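Long-range contacts in cellobiose 2-epimerase (Ruminococcus albus, PDB 3VW5), which catalyses the reversible epimerisation of cellobiose at carbon 2, yielding 4-O-beta-D-glucopyranosyl-D-mannose: residues S51-F56 / K370-N375; T300-V305 / Y350-F355. The protein carries 2 engineered substitutions. All coordinates share one frame; numbering follows the deposited sequence.

Contact 1. Residues S51-F56 / K370-N375; sequences SRILWF and KCPYHN
The Arg52 guanidinium has the ring of Tyr373 over one face and Cys371 at its edge, where Arg52 meets the turn leading into helix 373-385. In the (alpha/alpha)6 barrel this is where helix 47-64 meets the start of helix 373-385, consistent with an early and a late helix of the barrel coming together; the closest pair of CA atoms, Arg52 CA and Tyr373 CA, is 5.3 Å apart. The tyrosine sits off-centre over the guanidinium, the two planes tilted against each other, with CD2 3.4 Å from Arg52 NE. In the guanidinium plane, Arg52 NH1 donates a nearly straight hydrogen bond (166°) to Cys371 SG at 3.5 Å, a long distance as expected for a sulfur acceptor. The arginine chain, extended from CG to NE, carries its head along the tyrosine to reach this sulfur.

Tyr373 also turns its edge to the six-membered ring of Trp55. The planes stand at 85° and the ring centroids lie 5.8 Å apart, a T-shaped pair. With CG anti to the backbone N (chi1 179°), the indole swings toward Tyr373 and CE3 comes within 4.0 Å of Tyr373 CD1. The phenol oxygen looks elsewhere, to a hydrogen bond with Glu187, while the ring of Trp55 also stacks with Tyr117 on helix 109-126.

Pro372, the N-cap residue of helix 373-385, lies over Phe56: its CB stands 3.8 Å from the centroid of the phenylalanine ring and near the ring normal, a CH-pi contact. Trp18 of helix 2-19 touches both Pro372 and Ile53, and Ile53 CG1 meets Pro372 CD at 3.7 Å.

Contact 2. Residues T300-V305 / Y350-F355; sequences TRVWWV and YSEVTF
Arg301 and Val353 form an antiparallel hydrogen-bonded pair, with Arg301 N to Val353 O at 2.7 Å and Val353 N to Arg301 O at 2.9 Å. Two residues on, Trp303 N donates to Ser351 O at 3.0 Å, so the backbone hydrogen bonding continues to the first residue of helix 303-318, just past its N-cap Val302.

The Arg301 side chain bends at chi2 (82°) and brings its guanidinium beside Phe355. Phe355 CD1 lies over one guanidinium face, 3.5 Å from Arg301 CZ, but the two planes are 56° apart and do not stack. Arg301 NH1 is hydrogen-bonded to Asn289 OD1. An alanine in place of Arg301 would probably leave Asn289 OD1 without this donor and open a gap beside the Phe355 ring.

On the other sheet face Val302 and Glu352 lie side by side, with CG2 of Val302 4.1 Å from CG of Glu352, while Thr300 CG2 approaches Glu352 CB at 3.9 Å. Glu352 OE1 is hydrogen-bonded to His360 ND1.

Strand 352-353 thus adds to the antiparallel sheet of strands 287-293 and 296-302, which leads directly into helix 303-318 of the (alpha/alpha)6 barrel; strand 287-293 touches the Arg301 and Val302 side chains, and Trp303 and Val353 both pack on Ile340 of helix 323-340.

From the N terminus, the chain passes through residues 51-56 on helix 47-64 and comes back to them at 370-375, so contact 1 closes a loop of 313 intervening residues, just over half of them helical. Contact 2 falls wholly within that span: 300-305 pairs with 350-355 after 44 residues that include helix 323-340. The two closures are therefore nested, not crossed. The first joins helix 47-64 to helix 373-385, consistent with closing the barrel's ring; the second ties the end of strand 296-302 and the start of helix 303-318 to strand 352-353. Their centres are about 17 Å apart, yet they touch: the His374 and Trp304 rings stack, and Lys370 makes a cation-pi contact with Trp303.

Contact 1. Residues S51-F56 / K370-N375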
loop_
_atom_site.group_PDB
_atom_site.type_symbol
_atom_site.label_atom_id
_atom_site.label_comp_id
_atom_site.label_asym_id
_atom_site.label_seq_id
_atom_site.Cartn_x
_atom_site.Cartn_y
_atom_site.Cartn_z
ATOM N N SER A 51 -6.586 -0.833 -8.698
ATOM C CA SER A 51 -5.156 -0.832 -8.908
ATOM C C SER A 51 -4.488 -1.835 -7.988
ATOM O O SER A 51 -3.553 -2.517 -8.386
ATOM C CB SER A 51 -4.587 0.565 -8.724
ATOM O OG SER A 51 -5.130 1.421 -9.702
ATOM N N ARG A 52 -4.981 -1.937 -6.757
ATOM C CA ARG A 52 -4.396 -2.866 -5.791
ATOM C C ARG A 52 -4.642 -4.331 -6.165
ATOM O O ARG A 52 -3.761 -5.193 -6.000
ATOM C CB ARG A 52 -4.870 -2.544 -4.384
ATOM C CG ARG A 52 -4.283 -1.258 -3.871
ATOM C CD ARG A 52 -4.996 -0.726 -2.645
ATOM N NE ARG A 52 -4.175 0.245 -1.931
ATOM C CZ ARG A 52 -4.448 0.720 -0.717
ATOM N NH1 ARG A 52 -5.532 0.319 -0.057
ATOM N NH2 ARG A 52 -3.629 1.596 -0.158
ATOM N N ILE A 53 -5.833 -4.601 -6.686
ATOM C CA ILE A 53 -6.117 -5.917 -7.228
ATOM C C ILE A 53 -5.180 -6.202 -8.415
ATOM O O ILE A 53 -4.517 -7.248 -8.450
ATOM C CB ILE A 53 -7.590 -6.059 -7.601
ATOM C CG1 ILE A 53 -8.427 -5.978 -6.333
ATOM C CG2 ILE A 53 -7.860 -7.386 -8.323
ATOM C CD1 ILE A 53 -9.920 -5.759 -6.575
ATOM N N LEU A 54 -5.097 -5.254 -9.354
ATOM C CA LEU A 54 -4.174 -5.366 -10.498
ATOM C C LEU A 54 -2.754 -5.633 -10.015
ATOM O O LEU A 54 -2.095 -6.569 -10.473
ATOM C CB LEU A 54 -4.217 -4.124 -11.394
ATOM C CG LEU A 54 -3.250 -4.121 -12.592
ATOM C CD1 LEU A 54 -3.281 -5.437 -13.362
ATOM C CD2 LEU A 54 -3.474 -2.950 -13.543
ATOM N N TRP A 55 -2.284 -4.838 -9.061
ATOM C CA TRP A 55 -0.960 -5.094 -8.523
ATOM C C TRP A 55 -0.857 -6.513 -7.967
ATOM O O TRP A 55 0.143 -7.202 -8.154
ATOM C CB TRP A 55 -0.554 -4.074 -7.442
ATOM C CG TRP A 55 0.819 -4.417 -6.915
ATOM C CD1 TRP A 55 2.015 -3.976 -7.398
ATOM C CD2 TRP A 55 1.133 -5.340 -5.856
ATOM N NE1 TRP A 55 3.048 -4.535 -6.689
ATOM C CE2 TRP A 55 2.537 -5.382 -5.741
ATOM C CE3 TRP A 55 0.361 -6.122 -4.984
ATOM C CZ2 TRP A 55 3.185 -6.184 -4.803
ATOM C CZ3 TRP A 55 1.012 -6.919 -4.053
ATOM C CH2 TRP A 55 2.400 -6.943 -3.970
ATOM N N PHE A 56 -1.904 -6.932 -7.268
ATOM C CA PHE A 56 -1.891 -8.193 -6.556
ATOM C C PHE A 56 -1.838 -9.391 -7.485
ATOM O O PHE A 56 -1.029 -10.306 -7.287
ATOM C CB PHE A 56 -3.132 -8.314 -5.687
ATOM C CG PHE A 56 -3.371 -9.699 -5.185
ATOM C CD1 PHE A 56 -2.599 -10.211 -4.168
ATOM C CD2 PHE A 56 -4.363 -10.485 -5.736
ATOM C CE1 PHE A 56 -2.813 -11.474 -3.699
ATOM C CE2 PHE A 56 -4.594 -11.753 -5.259
ATOM C CZ PHE A 56 -3.818 -12.256 -4.240
ATOM N N LYS A 370 -10.121 -1.480 1.554
ATOM C CA LYS A 370 -9.618 -2.809 1.908
ATOM C C LYS A 370 -9.622 -3.776 0.715
ATOM O O LYS A 370 -10.666 -4.014 0.088
ATOM C CB LYS A 370 -10.385 -3.384 3.098
ATOM C CG LYS A 370 -9.827 -4.694 3.594
ATOM C CD LYS A 370 -10.431 -5.086 4.922
ATOM C CE LYS A 370 -9.822 -6.384 5.434
ATOM N NZ LYS A 370 -10.205 -7.530 4.589
ATOM N N CYS A 371 -8.441 -4.331 0.423
ATOM C CA CYS A 371 -8.168 -5.069 -0.817
ATOM C C CYS A 371 -7.153 -6.193 -0.554
ATOM O O CYS A 371 -6.798 -6.431 0.595
ATOM C CB CYS A 371 -7.621 -4.111 -1.891
ATOM S SG CYS A 371 -7.307 -2.423 -1.294
ATOM N N PRO A 372 -6.685 -6.891 -1.617
ATOM C CA PRO A 372 -5.723 -7.979 -1.377
ATOM C C PRO A 372 -4.268 -7.537 -1.355
ATOM O O PRO A 372 -3.386 -8.377 -1.265
ATOM C CB PRO A 372 -5.959 -8.926 -2.563
ATOM C CG PRO A 372 -6.448 -8.069 -3.633
ATOM C CD PRO A 372 -7.185 -6.900 -3.005
ATOM N N TYR A 373 -4.025 -6.239 -1.421
ATOM C CA TYR A 373 -2.680 -5.722 -1.636
ATOM C C TYR A 373 -1.754 -5.855 -0.418
ATOM O O TYR A 373 -0.709 -6.512 -0.498
ATOM C CB TYR A 373 -2.772 -4.294 -2.189
ATOM C CG TYR A 373 -1.739 -3.291 -1.717
ATOM C CD1 TYR A 373 -0.421 -3.345 -2.162
ATOM C CD2 TYR A 373 -2.102 -2.239 -0.875
ATOM C CE1 TYR A 373 0.507 -2.401 -1.746
ATOM C CE2 TYR A 373 -1.184 -1.296 -0.458
ATOM C CZ TYR A 373 0.117 -1.377 -0.889
ATOM O OH TYR A 373 1.034 -0.435 -0.474
ATOM N N HIS A 374 -2.142 -5.277 0.714
ATOM C CA HIS A 374 -1.314 -5.386 1.916
ATOM C C HIS A 374 -1.053 -6.831 2.359
ATOM O O HIS A 374 0.101 -7.212 2.630
ATOM C CB HIS A 374 -1.897 -4.565 3.076
ATOM C CG HIS A 374 -1.673 -3.088 2.949
ATOM N ND1 HIS A 374 -0.425 -2.511 3.086
ATOM C CD2 HIS A 374 -2.536 -2.070 2.713
ATOM C CE1 HIS A 374 -0.533 -1.201 2.937
ATOM N NE2 HIS A 374 -1.803 -0.909 2.716
ATOM N N ASN A 375 -2.108 -7.638 2.458
ATOM C CA ASN A 375 -1.925 -8.993 2.974
ATOM C C ASN A 375 -1.348 -9.938 1.915
ATOM O O ASN A 375 -0.519 -10.821 2.230
ATOM C CB ASN A 375 -3.200 -9.544 3.637
ATOM C CG ASN A 375 -4.392 -9.485 2.724
ATOM O OD1 ASN A 375 -4.282 -9.048 1.578
ATOM N ND2 ASN A 375 -5.541 -9.932 3.214
#

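Contact 2. Residues T300-V305 / Y350-F355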
loop_
_atom_site.group_PDB
_atom_site.type_symbol
_atom_site.label_atom_id
_atom_site.label_comp_id
_atom_site.label_asym_id
_atom_site.label_seq_id
_atom_site.Cartn_x
_atom_site.Cartn_y
_atom_site.Cartn_z
ATOM N N THR A 300 -5.872 -0.821 18.677
ATOM C CA THR A 300 -6.596 -1.646 17.710
ATOM C C THR A 300 -5.641 -2.318 16.722
ATOM O O THR A 300 -4.728 -1.676 16.191
ATOM C CB THR A 300 -7.584 -0.804 16.902
ATOM O OG1 THR A 300 -8.527 -0.197 17.786
ATOM C CG2 THR A 300 -8.314 -1.657 15.847
ATOM N N ARG A 301 -5.851 -3.608 16.477
ATOM C CA ARG A 301 -5.070 -4.320 15.469
ATOM C C ARG A 301 -5.724 -4.159 14.104
ATOM O O ARG A 301 -6.742 -4.787 13.823
ATOM C CB ARG A 301 -4.917 -5.802 15.819
ATOM C CG ARG A 301 -3.903 -6.093 16.927
ATOM C CD ARG A 301 -4.467 -5.904 18.357
ATOM N NE ARG A 301 -3.497 -6.393 19.337
ATOM C CZ ARG A 301 -2.474 -5.679 19.802
ATOM N NH1 ARG A 301 -2.307 -4.418 19.412
ATOM N NH2 ARG A 301 -1.616 -6.221 20.661
ATOM N N VAL A 302 -5.144 -3.277 13.285
ATOM C CA VAL A 302 -5.571 -3.050 11.910
ATOM C C VAL A 302 -4.832 -4.061 11.039
ATOM O O VAL A 302 -3.619 -4.260 11.198
ATOM C CB VAL A 302 -5.256 -1.610 11.452
ATOM C CG1 VAL A 302 -5.693 -1.385 10.009
ATOM C CG2 VAL A 302 -5.944 -0.607 12.343
ATOM N N TRP A 303 -5.559 -4.708 10.129
ATOM C CA TRP A 303 -5.022 -5.860 9.401
ATOM C C TRP A 303 -3.755 -5.514 8.588
ATOM O O TRP A 303 -2.749 -6.233 8.680
ATOM C CB TRP A 303 -6.102 -6.497 8.517
ATOM C CG TRP A 303 -6.089 -5.998 7.113
ATOM C CD1 TRP A 303 -5.568 -6.634 6.025
ATOM C CD2 TRP A 303 -6.584 -4.740 6.641
ATOM N NE1 TRP A 303 -5.729 -5.861 4.902
ATOM C CE2 TRP A 303 -6.345 -4.691 5.254
ATOM C CE3 TRP A 303 -7.220 -3.658 7.255
ATOM C CZ2 TRP A 303 -6.711 -3.601 4.472
ATOM C CZ3 TRP A 303 -7.590 -2.581 6.480
ATOM C CH2 TRP A 303 -7.335 -2.556 5.102
ATOM N N TRP A 304 -3.800 -4.417 7.820
ATOM C CA TRP A 304 -2.657 -4.013 6.993
ATOM C C TRP A 304 -1.451 -3.644 7.826
ATOM O O TRP A 304 -0.312 -3.836 7.400
ATOM C CB TRP A 304 -2.994 -2.884 6.013
ATOM C CG TRP A 304 -3.164 -1.502 6.601
ATOM C CD1 TRP A 304 -4.349 -0.878 6.879
ATOM C CD2 TRP A 304 -2.127 -0.545 6.922
ATOM N NE1 TRP A 304 -4.119 0.378 7.384
ATOM C CE2 TRP A 304 -2.769 0.614 7.413
ATOM C CE3 TRP A 304 -0.728 -0.562 6.851
ATOM C CZ2 TRP A 304 -2.056 1.757 7.822
ATOM C CZ3 TRP A 304 -0.022 0.570 7.271
ATOM C CH2 TRP A 304 -0.691 1.713 7.747
ATOM N N VAL A 305 -1.696 -3.123 9.021
ATOM C CA VAL A 305 -0.602 -2.800 9.922
ATOM C C VAL A 305 0.132 -4.078 10.360
ATOM O O VAL A 305 1.352 -4.101 10.415
ATOM C CB VAL A 305 -1.097 -1.973 11.120
ATOM C CG1 VAL A 305 0.019 -1.751 12.113
ATOM C CG2 VAL A 305 -1.617 -0.637 10.636
ATOM N N TYR A 350 -10.262 -10.177 8.787
ATOM C CA TYR A 350 -10.978 -9.080 9.408
ATOM C C TYR A 350 -10.198 -7.781 9.243
ATOM O O TYR A 350 -8.968 -7.760 9.361
ATOM C CB TYR A 350 -11.181 -9.339 10.895
ATOM C CG TYR A 350 -12.154 -10.431 11.215
ATOM C CD1 TYR A 350 -13.529 -10.201 11.170
ATOM C CD2 TYR A 350 -11.706 -11.687 11.594
ATOM C CE1 TYR A 350 -14.427 -11.203 11.491
ATOM C CE2 TYR A 350 -12.590 -12.696 11.908
ATOM C CZ TYR A 350 -13.948 -12.446 11.863
ATOM O OH TYR A 350 -14.827 -13.440 12.190
ATOM N N SER A 351 -10.926 -6.703 8.983
ATOM C CA SER A 351 -10.363 -5.356 8.909
ATOM C C SER A 351 -9.679 -4.891 10.213
ATOM O O SER A 351 -8.506 -4.498 10.206
ATOM C CB SER A 351 -11.472 -4.376 8.534
ATOM O OG SER A 351 -10.944 -3.124 8.167
ATOM N N GLU A 352 -10.420 -4.939 11.325
ATOM C CA GLU A 352 -9.948 -4.404 12.607
ATOM C C GLU A 352 -10.334 -5.281 13.809
ATOM O O GLU A 352 -11.504 -5.616 14.015
ATOM C CB GLU A 352 -10.459 -2.966 12.817
ATOM C CG GLU A 352 -9.775 -1.925 11.926
ATOM C CD GLU A 352 -10.356 -0.514 12.055
ATOM O OE1 GLU A 352 -11.297 -0.300 12.851
ATOM O OE2 GLU A 352 -9.870 0.404 11.352
ATOM N N VAL A 353 -9.343 -5.644 14.613
ATOM C CA VAL A 353 -9.624 -6.388 15.831
ATOM C C VAL A 353 -9.034 -5.682 17.045
ATOM O O VAL A 353 -7.862 -5.301 17.022
ATOM C CB VAL A 353 -9.074 -7.819 15.778
ATOM C CG1 VAL A 353 -9.451 -8.555 17.054
ATOM C CG2 VAL A 353 -9.619 -8.545 14.574
ATOM N N THR A 354 -9.848 -5.525 18.095
ATOM C CA THR A 354 -9.436 -4.870 19.350
ATOM C C THR A 354 -8.303 -5.602 20.061
ATOM O O THR A 354 -8.028 -6.778 19.798
ATOM C CB THR A 354 -10.603 -4.751 20.378
ATOM O OG1 THR A 354 -10.954 -6.048 20.872
ATOM C CG2 THR A 354 -11.831 -4.066 19.789
ATOM N N PHE A 355 -7.658 -4.892 20.981
ATOM C CA PHE A 355 -6.591 -5.445 21.803
ATOM C C PHE A 355 -7.068 -6.682 22.571
ATOM O O PHE A 355 -6.278 -7.565 22.928
ATOM C CB PHE A 355 -6.128 -4.371 22.775
ATOM C CG PHE A 355 -4.887 -4.724 23.519
ATOM C CD1 PHE A 355 -3.640 -4.526 22.939
ATOM C CD2 PHE A 355 -4.955 -5.234 24.805
ATOM C CE1 PHE A 355 -2.489 -4.828 23.618
ATOM C CE2 PHE A 355 -3.804 -5.553 25.487
ATOM C CZ PHE A 355 -2.566 -5.346 24.893
#